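Local coordinates for protein GH18 chiitnase (Pseudoalteromonas aurantia, PDB 6K7Z) that probably hydrolyses glycosidic bonds within chitin chains, acting as an endochitinase of glycoside hydrolase family 18, at residues G255-W260 against G268-A273; K3-Y8 against K218-F223; P159-G164 against T209-M214; L145-Y150 against E180-N185; Y116-T119 against Q125-Y128. All coordinates share one frame; numbering follows the deposited sequence.

Contact 1: residues G255-W260 against G268-A273; sequences GGIMNW and GDWIKA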
# COMPACT_ATOMS: atom_id res chain seq x y z
N GLY A 255 9.21 -6.15 -9.33
CA GLY A 255 9.23 -6.19 -7.88
C GLY A 255 8.11 -7.02 -7.29
O GLY A 255 8.29 -7.68 -6.26
N GLY A 256 6.93 -6.99 -7.90
CA GLY A 256 5.86 -7.84 -7.43
C GLY A 256 4.50 -7.36 -7.90
O GLY A 256 4.38 -6.44 -8.71
N ILE A 257 3.47 -8.01 -7.34
CA ILE A 257 2.07 -7.75 -7.67
C ILE A 257 1.30 -7.57 -6.37
O ILE A 257 1.39 -8.41 -5.47
CB ILE A 257 1.45 -8.90 -8.48
CG1 ILE A 257 2.10 -8.99 -9.86
CG2 ILE A 257 -0.07 -8.71 -8.58
CD1 ILE A 257 1.76 -7.80 -10.76
N MET A 258 0.54 -6.49 -6.29
CA MET A 258 -0.36 -6.19 -5.18
C MET A 258 -1.80 -6.33 -5.67
O MET A 258 -2.07 -6.17 -6.87
CB MET A 258 -0.11 -4.77 -4.64
CG MET A 258 -1.10 -4.31 -3.56
SD MET A 258 -2.54 -3.48 -4.28
CE MET A 258 -1.91 -1.84 -4.60
N ASN A 259 -2.72 -6.66 -4.77
CA ASN A 259 -4.12 -6.64 -5.18
C ASN A 259 -5.00 -5.96 -4.14
O ASN A 259 -4.69 -5.94 -2.94
CB ASN A 259 -4.68 -8.05 -5.51
CG ASN A 259 -4.89 -8.91 -4.27
OD1 ASN A 259 -5.67 -8.58 -3.38
ND2 ASN A 259 -4.23 -10.06 -4.26
N TRP A 260 -6.08 -5.39 -4.64
CA TRP A 260 -7.21 -4.97 -3.82
C TRP A 260 -8.36 -5.84 -4.29
O TRP A 260 -8.73 -5.75 -5.47
CB TRP A 260 -7.53 -3.47 -4.01
CG TRP A 260 -8.67 -3.02 -3.16
CD1 TRP A 260 -10.01 -3.08 -3.47
CD2 TRP A 260 -8.59 -2.51 -1.82
NE1 TRP A 260 -10.75 -2.60 -2.41
CE2 TRP A 260 -9.91 -2.25 -1.39
CE3 TRP A 260 -7.52 -2.23 -0.96
CZ2 TRP A 260 -10.19 -1.72 -0.12
CZ3 TRP A 260 -7.80 -1.72 0.29
CH2 TRP A 260 -9.12 -1.47 0.70
N GLY A 268 -8.57 -18.39 -3.43
CA GLY A 268 -7.21 -18.00 -3.71
C GLY A 268 -6.76 -18.27 -5.12
O GLY A 268 -5.55 -18.28 -5.39
N ASP A 269 -7.69 -18.50 -6.05
CA ASP A 269 -7.30 -18.84 -7.41
C ASP A 269 -6.50 -17.73 -8.08
O ASP A 269 -5.56 -18.00 -8.83
CB ASP A 269 -8.53 -19.17 -8.26
CG ASP A 269 -9.20 -20.44 -7.83
OD1 ASP A 269 -8.53 -21.29 -7.18
OD2 ASP A 269 -10.39 -20.60 -8.15
N TRP A 270 -6.89 -16.47 -7.85
CA TRP A 270 -6.19 -15.35 -8.48
C TRP A 270 -4.74 -15.29 -8.03
O TRP A 270 -3.82 -15.22 -8.86
CB TRP A 270 -6.91 -14.04 -8.14
CG TRP A 270 -6.49 -12.78 -8.90
CD1 TRP A 270 -7.14 -12.22 -9.96
CD2 TRP A 270 -5.40 -11.90 -8.59
NE1 TRP A 270 -6.51 -11.07 -10.35
CE2 TRP A 270 -5.44 -10.84 -9.53
CE3 TRP A 270 -4.40 -11.90 -7.62
CZ2 TRP A 270 -4.51 -9.82 -9.54
CZ3 TRP A 270 -3.47 -10.88 -7.63
CH2 TRP A 270 -3.53 -9.85 -8.58
N ILE A 271 -4.50 -15.35 -6.71
CA ILE A 271 -3.12 -15.23 -6.24
C ILE A 271 -2.31 -16.45 -6.64
O ILE A 271 -1.12 -16.34 -6.95
CB ILE A 271 -3.07 -14.97 -4.72
CG1 ILE A 271 -1.63 -14.64 -4.30
CG2 ILE A 271 -3.58 -16.17 -3.91
CD1 ILE A 271 -1.04 -13.47 -5.03
N LYS A 272 -2.94 -17.63 -6.70
CA LYS A 272 -2.20 -18.81 -7.16
C LYS A 272 -1.72 -18.64 -8.60
O LYS A 272 -0.56 -18.92 -8.91
CB LYS A 272 -3.06 -20.06 -7.00
CG LYS A 272 -3.22 -20.52 -5.55
CD LYS A 272 -4.18 -21.73 -5.51
CE LYS A 272 -4.74 -21.94 -4.13
NZ LYS A 272 -5.68 -23.11 -4.08
N ALA A 273 -2.60 -18.17 -9.49
CA ALA A 273 -2.20 -18.00 -10.89
C ALA A 273 -1.17 -16.88 -11.05
O ALA A 273 -0.21 -17.02 -11.82
CB ALA A 273 -3.44 -17.73 -11.76

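Contact 2: residues K3-Y8 against K218-F223; sequences KTITYY and KVIAGF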
# COMPACT_ATOMS: atom_id res chain seq x y z
N LYS A 3 7.45 -10.12 -4.99
CA LYS A 3 6.64 -10.26 -3.78
C LYS A 3 5.18 -10.22 -4.17
O LYS A 3 4.87 -9.58 -5.10
CB LYS A 3 6.85 -9.05 -2.91
CG LYS A 3 8.13 -8.95 -2.11
CD LYS A 3 8.24 -7.59 -1.45
CE LYS A 3 9.63 -7.32 -0.93
NZ LYS A 3 10.72 -7.71 -1.80
N THR A 4 4.33 -10.87 -3.40
CA THR A 4 2.88 -10.86 -3.57
C THR A 4 2.28 -10.19 -2.34
O THR A 4 2.62 -10.52 -1.27
CB THR A 4 2.30 -12.24 -3.84
OG1 THR A 4 2.73 -13.15 -2.88
CG2 THR A 4 2.72 -12.65 -5.23
N ILE A 5 1.41 -9.22 -2.59
CA ILE A 5 0.89 -8.37 -1.53
C ILE A 5 -0.62 -8.26 -1.71
O ILE A 5 -1.12 -8.18 -2.84
CB ILE A 5 1.57 -6.99 -1.57
CG1 ILE A 5 3.08 -7.17 -1.46
CG2 ILE A 5 1.04 -6.07 -0.46
CD1 ILE A 5 3.85 -5.92 -1.37
N THR A 6 -1.36 -8.27 -0.60
CA THR A 6 -2.79 -8.04 -0.69
C THR A 6 -3.22 -7.14 0.46
O THR A 6 -2.56 -7.09 1.50
CB THR A 6 -3.60 -9.35 -0.67
OG1 THR A 6 -4.99 -9.07 -0.88
CG2 THR A 6 -3.40 -10.12 0.64
N TYR A 7 -4.32 -6.43 0.25
CA TYR A 7 -4.99 -5.68 1.31
C TYR A 7 -6.17 -6.47 1.87
O TYR A 7 -6.93 -7.08 1.12
CB TYR A 7 -5.51 -4.34 0.80
CG TYR A 7 -4.43 -3.31 0.60
CD1 TYR A 7 -3.66 -3.31 -0.57
CD2 TYR A 7 -4.17 -2.35 1.56
CE1 TYR A 7 -2.66 -2.40 -0.76
CE2 TYR A 7 -3.16 -1.41 1.37
CZ TYR A 7 -2.42 -1.45 0.21
OH TYR A 7 -1.42 -0.54 -0.01
N TYR A 8 -6.31 -6.45 3.19
CA TYR A 8 -7.44 -7.09 3.85
C TYR A 8 -8.30 -6.00 4.46
O TYR A 8 -7.92 -5.39 5.47
CB TYR A 8 -6.96 -8.09 4.89
CG TYR A 8 -8.07 -8.92 5.49
CD1 TYR A 8 -8.52 -10.06 4.84
CD2 TYR A 8 -8.67 -8.58 6.69
CE1 TYR A 8 -9.52 -10.85 5.36
CE2 TYR A 8 -9.70 -9.38 7.23
CZ TYR A 8 -10.11 -10.51 6.54
OH TYR A 8 -11.12 -11.33 7.03
N LYS A 218 11.64 -2.23 -5.58
CA LYS A 218 10.89 -1.29 -4.75
C LYS A 218 9.58 -0.82 -5.38
O LYS A 218 8.92 0.05 -4.82
CB LYS A 218 11.77 -0.08 -4.41
CG LYS A 218 12.86 -0.44 -3.40
CD LYS A 218 13.23 0.72 -2.50
CE LYS A 218 14.24 0.29 -1.46
NZ LYS A 218 14.71 1.45 -0.63
N VAL A 219 9.19 -1.37 -6.53
CA VAL A 219 7.95 -0.96 -7.18
C VAL A 219 7.10 -2.20 -7.41
O VAL A 219 7.51 -3.12 -8.12
CB VAL A 219 8.20 -0.20 -8.49
CG1 VAL A 219 6.88 0.35 -9.03
CG2 VAL A 219 9.23 0.93 -8.27
N ILE A 220 5.91 -2.22 -6.80
CA ILE A 220 4.96 -3.32 -6.89
C ILE A 220 3.77 -2.84 -7.72
O ILE A 220 3.23 -1.76 -7.45
CB ILE A 220 4.48 -3.78 -5.50
CG1 ILE A 220 5.66 -3.97 -4.54
CG2 ILE A 220 3.63 -5.04 -5.60
CD1 ILE A 220 6.61 -5.07 -4.92
N ALA A 221 3.35 -3.65 -8.69
CA ALA A 221 2.23 -3.27 -9.54
C ALA A 221 0.93 -3.80 -8.95
O ALA A 221 0.78 -5.01 -8.75
CB ALA A 221 2.43 -3.81 -10.96
N GLY A 222 -0.02 -2.91 -8.67
CA GLY A 222 -1.24 -3.25 -7.95
C GLY A 222 -2.46 -3.25 -8.86
O GLY A 222 -2.60 -2.38 -9.73
N PHE A 223 -3.36 -4.21 -8.64
CA PHE A 223 -4.52 -4.42 -9.51
C PHE A 223 -5.74 -4.83 -8.69
O PHE A 223 -5.60 -5.40 -7.61
CB PHE A 223 -4.24 -5.51 -10.55
CG PHE A 223 -3.13 -5.16 -11.48
CD1 PHE A 223 -3.36 -4.35 -12.57
CD2 PHE A 223 -1.84 -5.61 -11.24
CE1 PHE A 223 -2.33 -3.99 -13.41
CE2 PHE A 223 -0.80 -5.25 -12.09
CZ PHE A 223 -1.05 -4.45 -13.17

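Contact 3: residues P159-G164 against T209-M214; sequences PYLEQG and TKLPNM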
# COMPACT_ATOMS: atom_id res chain seq x y z
N PRO A 159 -0.27 8.97 -11.08
CA PRO A 159 0.07 10.40 -11.29
C PRO A 159 1.08 10.92 -10.28
O PRO A 159 1.84 11.85 -10.60
CB PRO A 159 -1.28 11.11 -11.15
CG PRO A 159 -2.29 10.09 -11.55
CD PRO A 159 -1.74 8.79 -11.01
N TYR A 160 1.13 10.32 -9.09
CA TYR A 160 2.07 10.76 -8.07
C TYR A 160 3.52 10.55 -8.47
O TYR A 160 4.41 11.19 -7.89
CB TYR A 160 1.82 10.00 -6.77
CG TYR A 160 0.47 10.19 -6.10
CD1 TYR A 160 -0.48 11.08 -6.60
CD2 TYR A 160 0.15 9.45 -4.98
CE1 TYR A 160 -1.71 11.23 -5.96
CE2 TYR A 160 -1.06 9.60 -4.34
CZ TYR A 160 -1.99 10.48 -4.83
OH TYR A 160 -3.19 10.60 -4.16
N LEU A 161 3.77 9.67 -9.44
CA LEU A 161 5.11 9.22 -9.81
C LEU A 161 5.53 9.68 -11.21
O LEU A 161 6.59 9.28 -11.70
CB LEU A 161 5.19 7.70 -9.73
CG LEU A 161 5.08 7.12 -8.31
CD1 LEU A 161 4.69 5.65 -8.32
CD2 LEU A 161 6.37 7.32 -7.55
N GLU A 162 4.72 10.52 -11.85
CA GLU A 162 4.98 10.97 -13.21
C GLU A 162 5.93 12.16 -13.16
O GLU A 162 5.54 13.26 -12.76
CB GLU A 162 3.67 11.32 -13.89
CG GLU A 162 2.83 10.08 -14.24
CD GLU A 162 3.43 9.30 -15.39
OE1 GLU A 162 3.74 9.94 -16.41
OE2 GLU A 162 3.60 8.07 -15.28
N GLN A 163 7.19 11.93 -13.53
CA GLN A 163 8.19 12.99 -13.63
C GLN A 163 7.62 14.20 -14.35
O GLN A 163 7.08 14.08 -15.46
CB GLN A 163 9.43 12.48 -14.35
CG GLN A 163 10.58 13.48 -14.43
CD GLN A 163 11.33 13.62 -13.11
OE1 GLN A 163 11.32 14.69 -12.49
NE2 GLN A 163 12.01 12.56 -12.70
N GLY A 164 7.67 15.36 -13.71
CA GLY A 164 7.16 16.56 -14.32
C GLY A 164 5.68 16.81 -14.21
O GLY A 164 5.21 17.82 -14.57
N THR A 209 10.60 2.51 -11.90
CA THR A 209 11.75 1.80 -11.35
C THR A 209 13.04 2.58 -11.53
O THR A 209 14.03 2.25 -10.87
CB THR A 209 11.93 0.43 -12.00
OG1 THR A 209 12.26 0.60 -13.38
CG2 THR A 209 10.66 -0.40 -11.86
N LYS A 210 13.05 3.57 -12.41
CA LYS A 210 14.24 4.35 -12.72
C LYS A 210 14.26 5.70 -12.03
O LYS A 210 15.18 6.50 -12.28
CB LYS A 210 14.36 4.53 -14.23
CG LYS A 210 14.53 3.21 -14.97
CD LYS A 210 14.63 3.44 -16.48
CE LYS A 210 14.67 2.12 -17.23
NZ LYS A 210 14.61 2.32 -18.71
N LEU A 211 13.27 6.00 -11.19
CA LEU A 211 13.32 7.20 -10.38
C LEU A 211 14.47 7.12 -9.38
O LEU A 211 14.92 6.02 -9.04
CB LEU A 211 11.99 7.42 -9.65
CG LEU A 211 10.81 7.89 -10.52
CD1 LEU A 211 9.49 7.74 -9.78
CD2 LEU A 211 11.00 9.33 -10.98
N PRO A 212 14.99 8.26 -8.93
CA PRO A 212 16.06 8.22 -7.92
C PRO A 212 15.65 7.41 -6.70
O PRO A 212 14.55 7.56 -6.17
CB PRO A 212 16.27 9.70 -7.58
CG PRO A 212 15.91 10.43 -8.88
CD PRO A 212 14.75 9.62 -9.45
N ASN A 213 16.55 6.52 -6.26
CA ASN A 213 16.42 5.61 -5.13
C ASN A 213 15.46 4.47 -5.40
O ASN A 213 15.34 3.58 -4.56
CB ASN A 213 16.00 6.32 -3.84
CG ASN A 213 16.99 7.37 -3.41
OD1 ASN A 213 18.19 7.10 -3.36
ND2 ASN A 213 16.51 8.58 -3.17
N MET A 214 14.79 4.44 -6.54
CA MET A 214 13.87 3.36 -6.84
C MET A 214 14.57 2.27 -7.65
O MET A 214 15.71 2.42 -8.11
CB MET A 214 12.65 3.89 -7.57
CG MET A 214 11.73 4.72 -6.67
SD MET A 214 10.93 3.72 -5.39
CE MET A 214 11.88 4.18 -3.93

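Contact 4: residues L145-Y150 against E180-N185; sequences LPSPDY and EIDWLN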
# COMPACT_ATOMS: atom_id res chain seq x y z
N LEU A 145 10.98 2.50 13.61
CA LEU A 145 10.77 1.16 13.06
C LEU A 145 11.92 0.86 12.11
O LEU A 145 11.76 0.94 10.88
CB LEU A 145 9.43 1.06 12.34
CG LEU A 145 8.20 1.40 13.17
CD1 LEU A 145 6.95 1.36 12.29
CD2 LEU A 145 8.07 0.43 14.33
N PRO A 146 13.09 0.51 12.63
CA PRO A 146 14.29 0.45 11.79
C PRO A 146 14.27 -0.72 10.81
O PRO A 146 13.63 -1.75 11.04
CB PRO A 146 15.42 0.28 12.81
CG PRO A 146 14.83 0.65 14.13
CD PRO A 146 13.39 0.28 14.05
N SER A 147 14.98 -0.54 9.71
CA SER A 147 15.29 -1.63 8.81
C SER A 147 16.38 -2.49 9.44
O SER A 147 17.20 -1.98 10.20
CB SER A 147 15.76 -1.11 7.44
OG SER A 147 14.74 -0.42 6.77
N PRO A 148 16.39 -3.79 9.18
CA PRO A 148 15.44 -4.46 8.31
C PRO A 148 14.34 -5.17 9.06
O PRO A 148 13.62 -5.88 8.47
CB PRO A 148 16.30 -5.54 7.64
CG PRO A 148 17.22 -5.91 8.75
CD PRO A 148 17.55 -4.64 9.47
N ASP A 149 14.22 -4.94 10.34
CA ASP A 149 13.22 -5.56 11.15
C ASP A 149 11.77 -5.19 10.85
O ASP A 149 10.90 -5.94 11.15
CB ASP A 149 13.46 -5.15 12.58
CG ASP A 149 14.78 -5.74 13.16
OD1 ASP A 149 15.37 -6.61 12.52
OD2 ASP A 149 15.19 -5.29 14.23
N TYR A 150 11.58 -4.00 10.30
CA TYR A 150 10.25 -3.46 10.03
C TYR A 150 10.15 -2.98 8.60
O TYR A 150 11.14 -2.58 7.98
CB TYR A 150 9.91 -2.31 10.97
CG TYR A 150 9.74 -2.72 12.40
CD1 TYR A 150 8.55 -3.26 12.83
CD2 TYR A 150 10.76 -2.55 13.32
CE1 TYR A 150 8.37 -3.63 14.14
CE2 TYR A 150 10.60 -2.94 14.64
CZ TYR A 150 9.40 -3.48 15.04
OH TYR A 150 9.21 -3.86 16.34
N GLU A 180 14.64 5.00 2.43
CA GLU A 180 14.04 4.55 3.68
C GLU A 180 12.72 3.82 3.49
O GLU A 180 12.14 3.36 4.47
CB GLU A 180 13.84 5.75 4.61
CG GLU A 180 15.15 6.42 4.98
CD GLU A 180 14.98 7.58 5.93
OE1 GLU A 180 13.88 7.73 6.50
OE2 GLU A 180 15.95 8.34 6.11
N ILE A 181 12.24 3.71 2.26
CA ILE A 181 10.97 3.06 1.94
C ILE A 181 11.28 1.68 1.38
O ILE A 181 12.15 1.54 0.50
CB ILE A 181 10.16 3.90 0.93
CG1 ILE A 181 9.76 5.23 1.56
CG2 ILE A 181 8.96 3.10 0.38
CD1 ILE A 181 9.13 6.20 0.57
N ASP A 182 10.57 0.66 1.85
CA ASP A 182 10.84 -0.68 1.35
C ASP A 182 10.28 -0.89 -0.05
O ASP A 182 10.96 -1.45 -0.91
CB ASP A 182 10.31 -1.72 2.32
CG ASP A 182 11.09 -1.73 3.62
OD1 ASP A 182 12.17 -2.35 3.66
OD2 ASP A 182 10.64 -1.12 4.59
N TRP A 183 9.05 -0.44 -0.31
CA TRP A 183 8.51 -0.53 -1.66
C TRP A 183 7.26 0.34 -1.77
O TRP A 183 6.72 0.83 -0.77
CB TRP A 183 8.17 -1.97 -2.06
CG TRP A 183 7.19 -2.65 -1.16
CD1 TRP A 183 5.83 -2.53 -1.18
CD2 TRP A 183 7.49 -3.58 -0.12
NE1 TRP A 183 5.27 -3.31 -0.21
CE2 TRP A 183 6.27 -3.97 0.46
CE3 TRP A 183 8.68 -4.13 0.38
CZ2 TRP A 183 6.20 -4.88 1.51
CZ3 TRP A 183 8.61 -5.04 1.42
CH2 TRP A 183 7.38 -5.39 1.98
N LEU A 184 6.83 0.54 -3.01
CA LEU A 184 5.62 1.28 -3.34
C LEU A 184 4.59 0.32 -3.90
O LEU A 184 4.89 -0.42 -4.84
CB LEU A 184 5.92 2.35 -4.40
CG LEU A 184 7.00 3.39 -4.11
CD1 LEU A 184 7.13 4.33 -5.31
CD2 LEU A 184 6.66 4.16 -2.82
N ASN A 185 3.39 0.34 -3.34
CA ASN A 185 2.26 -0.43 -3.89
C ASN A 185 1.53 0.49 -4.86
O ASN A 185 0.63 1.23 -4.47
CB ASN A 185 1.33 -0.90 -2.78
CG ASN A 185 2.00 -1.86 -1.80
OD1 ASN A 185 2.64 -2.83 -2.21
ND2 ASN A 185 1.83 -1.60 -0.51
O HOH W 1 13.05 -2.74 6.00

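Contact 5: residues Y116-T119 against Q125-Y128; sequences YEDT and QAGY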
# COMPACT_ATOMS: atom_id res chain seq x y z
N TYR A 116 -1.68 6.74 1.25
CA TYR A 116 -1.95 8.18 1.21
C TYR A 116 -2.54 8.55 -0.15
O TYR A 116 -1.91 8.32 -1.19
CB TYR A 116 -0.66 8.94 1.47
CG TYR A 116 -0.75 10.44 1.39
CD1 TYR A 116 -1.06 11.18 2.51
CD2 TYR A 116 -0.48 11.12 0.20
CE1 TYR A 116 -1.12 12.56 2.46
CE2 TYR A 116 -0.54 12.51 0.14
CZ TYR A 116 -0.85 13.22 1.28
OH TYR A 116 -0.91 14.61 1.25
N GLU A 117 -3.74 9.15 -0.14
CA GLU A 117 -4.47 9.45 -1.37
C GLU A 117 -4.90 10.92 -1.47
O GLU A 117 -5.78 11.25 -2.27
CB GLU A 117 -5.69 8.53 -1.49
CG GLU A 117 -5.40 7.06 -1.10
CD GLU A 117 -6.39 6.05 -1.71
OE1 GLU A 117 -7.44 6.49 -2.20
OE2 GLU A 117 -6.10 4.83 -1.71
N ASP A 118 -4.29 11.82 -0.69
CA ASP A 118 -4.71 13.22 -0.66
C ASP A 118 -4.02 13.98 -1.79
O ASP A 118 -3.06 14.73 -1.60
CB ASP A 118 -4.43 13.84 0.71
CG ASP A 118 -5.01 15.25 0.84
OD1 ASP A 118 -5.81 15.66 -0.04
OD2 ASP A 118 -4.66 15.94 1.80
N THR A 119 -4.54 13.78 -3.00
CA THR A 119 -3.92 14.33 -4.20
C THR A 119 -3.83 15.85 -4.14
O THR A 119 -2.84 16.44 -4.62
CB THR A 119 -4.73 13.88 -5.41
OG1 THR A 119 -4.82 12.45 -5.41
CG2 THR A 119 -4.09 14.37 -6.71
N GLN A 125 -3.53 22.89 -3.20
CA GLN A 125 -4.94 23.16 -2.89
C GLN A 125 -5.38 22.69 -1.51
O GLN A 125 -6.55 22.86 -1.17
CB GLN A 125 -5.85 22.52 -3.95
CG GLN A 125 -5.74 23.12 -5.34
CD GLN A 125 -6.21 24.57 -5.37
OE1 GLN A 125 -7.31 24.89 -4.91
NE2 GLN A 125 -5.37 25.45 -5.91
N ALA A 126 -4.48 22.10 -0.71
CA ALA A 126 -4.87 21.50 0.56
C ALA A 126 -4.40 22.29 1.78
O ALA A 126 -4.73 21.89 2.91
CB ALA A 126 -4.34 20.07 0.65
N GLY A 127 -3.64 23.36 1.61
CA GLY A 127 -3.18 24.09 2.77
C GLY A 127 -2.07 23.41 3.53
O GLY A 127 -1.83 23.75 4.69
N TYR A 128 -1.38 22.44 2.93
CA TYR A 128 -0.18 21.87 3.51
C TYR A 128 0.59 21.16 2.41
O TYR A 128 0.00 20.75 1.40
CB TYR A 128 -0.48 20.92 4.68
CG TYR A 128 -0.99 19.55 4.26
CD1 TYR A 128 -2.33 19.35 3.92
CD2 TYR A 128 -0.13 18.45 4.18
CE1 TYR A 128 -2.81 18.09 3.52
CE2 TYR A 128 -0.60 17.19 3.78
CZ TYR A 128 -1.93 17.02 3.46
OH TYR A 128 -2.39 15.78 3.06

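Contact 1: residues G255-W260 against G268-A273
The six-membered half of the Trp270 indole is met obliquely by Ile257 and Asn259, and the amide plane of Asn259 stands almost upright to the ring, at 85°. This is the last beta-alpha unit of the TIM barrel: strand 256-260 lies in the barrel wall, and the segment 269-273 of the closing helix runs back along its outside at 170° to it, the two axes 10.7 Å apart. Trp270 spans that gap. With CG anti to the backbone N (chi1 -170°), the indole extends from the helix to the strand, where its corner CH2 comes 3.6 Å from Ile257 CG2. The two side chains cross at about a right angle, the gamma methyl meeting the six-membered ring obliquely. Asn259 slides past in the opposite direction and lends its CB and its amide nitrogen. Its polar atoms are engaged outside the pair, OD1 with Thr6 and ND2 with Tyr23, so a buried amide is satisfied and held in one orientation. Ile240 of helix 237-251 also packs on Trp270, and Asp265 accepts hydrogen bonds from the backbone N of Trp270 and Ile271, fastening the start of the helix. A large flat side chain suits this place because the helix stands too far off for a short one to reach. With an alanine in place of Trp270, a gap would probably open between helix and barrel wall, Ile257 CG2 losing one of its apolar partners. Across the indole plane from Ile257 CG2, Asn259 ND2 sits 3.6 Å from Trp270 CZ3.

Contact 2: residues K3-Y8 against K218-F223
Lys3 and Ile220 mark the closest backbone approach, CA to CA 7.8 Å, because strands 3-8 and 219-223 are not hydrogen-bonded neighbours but flank strand 256-260 in the barrel wall. What joins them is therefore side chain alone. Ile5 and Ile220 both point toward the opposite segment and cross at about a right angle. The outer methyl of Ile5, CD1, reaches 4.1 Å from Ile220 CG1, a loose but genuinely apolar meeting. Ile5 gets its end there by an extended outer bond (chi2 -175°), whereas Ile220 is folded at the same bond (chi2 -65°), which turns its CD1 toward Lys3 and brings it 4.5 Å from Lys3 CB. Lys3 thus offers its aliphatic root to the core, while its NZ forms a salt bridge with Glu217. That division suits a lysine at a strand's first residue, where carbon can face inward and charge lie at the end of the wall. Isoleucine fits the other two positions since beta-branched chains favour strand geometry and fill space close to the backbone. Met258, on the strand between, touches both Ile5 and Ile220, and Trp183 of strand 183-187 packs on Lys3 and Ile5 from farther round the wall. Residues from several parallel strands converging in this way, sending apolar side chains, or the apolar part of one, inward, form the interior core of a closed eight-stranded beta/alpha (TIM) barrel.

Contact 3: residues P159-G164 against T209-M214
A type II beta turn, Leu211 to Met214, lies in the connection from helix 198-209 to strand 219-224 and presses its first side chain against the loop that precedes helix 169-177. Leu211 carries the contact, with each of its methyls meeting a different residue of the segment 159-164. Its CD1 lies 3.9 Å from Leu161 CD2, and the two leucines cross obliquely. The same methyl also rests near the backbone, 3.8 Å from Leu161 O. The other branch, CD2, comes 3.8 Å from Gln163 NE2, the glutamine sliding past in the opposite direction. Gln163 leaves its backbone with CG anti to N (chi1 -176°), the bend at chi2 bringing NE2 alongside Leu211 CD2. A leucine suits the buried centre, while at the exposed margin a glutamine can lay its amide nitrogen against a methyl and remain solvated. Leu161 also packs on Tyr170 of helix 169-177 and on Leu184 and Val186 of strand 183-187. The turn itself is closed by Met214 N bonding to Leu211 O at 3.0 Å. Pro212 occupies its second position, where phi near -60° is natural to proline, and Asn213 its third, where phi is positive (72°) and asparagine is tolerated well. Asn213 ND2 in addition bonds to Val174 O. Such a proline-asparagine pair is classic for the central positions of a type II turn, here one that serves a helix-to-strand connection of a beta/alpha barrel.

Contact 4: residues L145-Y150 against E180-N185
This is a water-bridged contact at the surface, joining the loop before strand 151-154, at Ser147 and Tyr150, to Asp182, on the segment leading into strand 183-187. The polar atoms do not meet directly: Ser147 OG and Asp182 OD1 are 4.5 Å apart, two acceptors, Tyr150 O and Asp182 OD2, are 3.7 Å apart, and a single water lies between the groups. It accepts from Ser147 OG at 3.0 Å and gives its two protons to Tyr150 O at 2.8 Å and Asp182 OD1 at 2.5 Å. The water thus bridges two acceptors, and Arg142 adds donors to both groups. The second oxygen, OD2, forms a salt bridge to Arg142 NH2 of helix 130-144 and accepts from Ile152 N, and Arg142 NH1 also reaches Tyr150 O. Arg142 would therefore be expected to favour a charged aspartate here. Asp182 swings CG beside its own backbone N (chi1 -68°), which aims the carboxylate at the loop. The loop is bent sharply enough to present serine and carbonyl together: the peptide before Pro148 is cis, and Tyr150 N bonds back to Pro146 O at 3.1 Å. Away from the water, the Tyr150 ring carries Leu145 CD2 over the centre of one face, 3.9 Å above its plane. A short polar residue and a carboxylate, linked by solvent, join two adjacent helix-to-strand loops at the rim where the parallel strands of the beta/alpha barrel begin.

Contact 5: residues Y116-T119 against Q125-Y128
Tyr116 OH donates to Tyr128 OH at 2.6 Å, and Tyr128 OH in turn donates to Asp118 OD2, also at 2.6 Å. The hydroxyl of Tyr128 is thus both acceptor and donor in a short relay ending on a carboxylate, and the negative charge there would be expected to strengthen both links. Asp118 OD2 is approached on its anti side, 23° out of the carboxylate plane, and it also takes a hydrogen bond from Ser83 OG. The two tyrosines come from opposite directions. Tyr128 OH lies at the edge of the Tyr116 ring near its plane, and Asp118 OD2 lies at the edge of the Tyr128 ring, with carboxylate and ring planes 42° apart. Tyr128 CG sits between backbone N and carbonyl carbon (chi1 76°), the crowded position, which turns the ring's end back toward both partners. A phenylalanine at Tyr128 would probably leave Tyr116 OH without its acceptor and Asp118 OD2 without one of its donors. Farther out, Asp118 is the centre of an inverse gamma turn that carries its N to one face of Tyr116, 3.9 Å above the plane and offset toward the rim of the ring, while Ala126 CB lies 4.3 Å from Asp118 OD2. Gly127 takes a positive phi that a side chain would strain against. Tyr86 meets Tyr116 edge-to-face. Tyr116 and Glu117 close the DxxDxDxE signature of family 18, whose last glutamate is the proton donor in characterised relatives, and through Tyr116 the relay ties this active-site motif and the loop after it to residues 125-128.

Overall arrangement
Strand 3-8 begins the barrel, and contact 2 joins it to strand 219-224, closing a loop of some two hundred residues that contains contacts 5, 4 and 3. Contact 5 comes first along it, a small closed loop after strand 111-115. Next, contacts 4 and 3 cross, their segments alternating along the chain, so the stretch from 145 to 214 is interlaced; Leu161 and Met214 of contact 3 pack on Leu184 of contact 4. Tyr160 OH hydrogen-bonds to Thr119 OG1, tying the loops of contacts 3 and 5. Contact 1 follows in series, and its strand 256-260 lies between the two strands of contact 2, completing the barrel while the final helix packs on the outer side of that strand.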